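Hypothetical conserved protein (Geobacillus kaustophilus, PDB 2QYH) is of unknown function but may be a magnesium-binding phosphatase of the haloacid dehalogenase-like hydrolase type. Local coordinates at residues 78-82 with 142-146. Sequence-based numbering, arbitrary orientation.
Sequences YKQPL and DIYQA
The chain leaves the core sheet of this HAD-like hydrolase through edge strand 75-79 and enters the cap domain across residues 80-82, which pass across the residues leading into cap strand 145-148. Tyr144 and Gln145 form a classic beta bulge opposite Met104 of strand 101-104, to which both are hydrogen-bonded through the backbone. The backbones are joined by a nearly straight hydrogen bond from Leu82 N to Ile143 O (2.7 Å, N-H...O 170°). A water extends this link, donating to Leu82 O at 2.8 Å and accepting from Ile143 N. With CG anti to the carbonyl carbon (chi1 -62°), the CB of Tyr144 starts away from 78-82, yet its ring comes back alongside Pro81, placing CE2 3.9 Å from Pro81 CG. The backbone O of Gln80 sits at the ring edge, near its plane, 3.7 Å from Tyr144 CD2. Lys79 crosses the phenol end, CD 3.4 Å from Tyr144 OH, while Tyr69 of the core sheet also meets the ring. Asp142 lies beside Pro81, its CG 3.7 Å from Pro81 CG. Deeper in, Leu82 CD2 rests 3.8 Å from Gln145 CA and near the Ile143 and Ala146 side chains. An alanine at Tyr144 is likely to leave Pro81 and the Lys79 methylenes without their aromatic neighbour, opening a gap between linker and bulge. Direct hydrogen bonding between the segments is thus backbone to backbone, with side chains filling the join by apolar contact; Lys79 NZ and Asp142 OD2, 5.1 Å apart, could attract only weakly.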
loop_
_atom_site.group_PDB
_atom_site.type_symbol
_atom_site.label_atom_id
_atom_site.label_comp_id
_atom_site.label_asym_id
_atom_site.label_seq_id
_atom_site.Cartn_x
_atom_site.Cartn_y
_atom_site.Cartn_z
ATOM N N TYR D 78 -4.022 -22.118 2.531
ATOM C CA TYR D 78 -3.326 -22.820 3.592
ATOM C C TYR D 78 -2.904 -21.833 4.663
ATOM O O TYR D 78 -2.478 -20.722 4.355
ATOM C CB TYR D 78 -2.094 -23.530 3.020
ATOM C CG TYR D 78 -1.159 -24.083 4.066
ATOM C CD1 TYR D 78 -0.114 -23.317 4.577
ATOM C CD2 TYR D 78 -1.363 -25.354 4.598
ATOM C CE1 TYR D 78 0.697 -23.805 5.596
ATOM C CE2 TYR D 78 -0.562 -25.848 5.616
ATOM C CZ TYR D 78 0.461 -25.076 6.114
ATOM O OH TYR D 78 1.229 -25.574 7.151
ATOM N N LYS D 79 -3.041 -22.221 5.922
ATOM C CA LYS D 79 -2.627 -21.345 7.003
ATOM C C LYS D 79 -2.166 -22.123 8.220
ATOM O O LYS D 79 -2.840 -23.033 8.692
ATOM C CB LYS D 79 -3.734 -20.355 7.373
ATOM C CG LYS D 79 -5.103 -20.941 7.588
ATOM C CD LYS D 79 -6.099 -19.834 7.893
ATOM C CE LYS D 79 -7.524 -20.368 7.981
ATOM N NZ LYS D 79 -7.642 -21.418 9.031
ATOM N N GLN D 80 -0.989 -21.755 8.708
ATOM C CA GLN D 80 -0.380 -22.396 9.856
ATOM C C GLN D 80 -0.063 -21.360 10.941
ATOM O O GLN D 80 0.982 -20.712 10.910
ATOM C CB GLN D 80 0.906 -23.093 9.418
ATOM C CG GLN D 80 1.563 -23.956 10.473
ATOM C CD GLN D 80 3.021 -24.251 10.144
ATOM O OE1 GLN D 80 3.369 -24.545 8.993
ATOM N NE2 GLN D 80 3.880 -24.179 11.157
ATOM N N PRO D 81 -0.979 -21.176 11.902
ATOM C CA PRO D 81 -0.755 -20.213 12.982
ATOM C C PRO D 81 0.368 -20.714 13.875
ATOM O O PRO D 81 0.696 -21.904 13.865
ATOM C CB PRO D 81 -2.081 -20.216 13.743
ATOM C CG PRO D 81 -3.076 -20.662 12.732
ATOM C CD PRO D 81 -2.343 -21.729 11.965
ATOM N N LEU D 82 0.961 -19.803 14.635
ATOM C CA LEU D 82 2.007 -20.158 15.583
ATOM C C LEU D 82 1.267 -20.838 16.738
ATOM O O LEU D 82 0.123 -20.479 17.030
ATOM C CB LEU D 82 2.697 -18.891 16.085
ATOM C CG LEU D 82 4.115 -18.559 15.616
ATOM C CD1 LEU D 82 4.373 -19.061 14.197
ATOM C CD2 LEU D 82 4.306 -17.047 15.720
ATOM N N ASP D 142 -5.406 -15.631 15.724
ATOM C CA ASP D 142 -4.394 -16.504 15.147
ATOM C C ASP D 142 -3.212 -15.621 14.758
ATOM O O ASP D 142 -3.382 -14.604 14.088
ATOM C CB ASP D 142 -4.910 -17.219 13.893
ATOM C CG ASP D 142 -5.697 -18.472 14.210
ATOM O OD1 ASP D 142 -5.526 -19.024 15.320
ATOM O OD2 ASP D 142 -6.475 -18.914 13.338
ATOM N N ILE D 143 -2.020 -16.003 15.192
ATOM C CA ILE D 143 -0.821 -15.253 14.872
ATOM C C ILE D 143 -0.022 -16.120 13.919
ATOM O O ILE D 143 0.147 -17.314 14.161
ATOM C CB ILE D 143 -0.005 -14.973 16.143
ATOM C CG1 ILE D 143 -0.859 -14.169 17.122
ATOM C CG2 ILE D 143 1.270 -14.239 15.803
ATOM C CD1 ILE D 143 -1.452 -12.914 16.531
ATOM N N TYR D 144 0.462 -15.540 12.827
ATOM C CA TYR D 144 1.218 -16.320 11.856
ATOM C C TYR D 144 2.711 -16.085 11.941
ATOM O O TYR D 144 3.507 -16.864 11.409
ATOM C CB TYR D 144 0.730 -16.019 10.441
ATOM C CG TYR D 144 -0.715 -16.388 10.234
ATOM C CD1 TYR D 144 -1.715 -15.413 10.234
ATOM C CD2 TYR D 144 -1.094 -17.721 10.087
ATOM C CE1 TYR D 144 -3.057 -15.760 10.093
ATOM C CE2 TYR D 144 -2.432 -18.080 9.949
ATOM C CZ TYR D 144 -3.408 -17.098 9.954
ATOM O OH TYR D 144 -4.728 -17.460 9.824
ATOM N N GLN D 145 3.090 -15.022 12.631
ATOM C CA GLN D 145 4.491 -14.683 12.767
ATOM C C GLN D 145 4.580 -13.615 13.841
ATOM O O GLN D 145 3.615 -12.886 14.084
ATOM C CB GLN D 145 5.012 -14.158 11.428
ATOM C CG GLN D 145 6.498 -13.925 11.355
ATOM C CD GLN D 145 6.959 -13.670 9.930
ATOM O OE1 GLN D 145 6.787 -14.520 9.050
ATOM N NE2 GLN D 145 7.550 -12.496 9.694
ATOM N N ALA D 146 5.728 -13.531 14.500
ATOM C CA ALA D 146 5.898 -12.541 15.547
ATOM C C ALA D 146 7.273 -11.922 15.441
ATOM O O ALA D 146 8.116 -12.379 14.664
ATOM C CB ALA D 146 5.705 -13.183 16.922
HETATM O O HOH W 1 -1.656 -18.374 16.987
#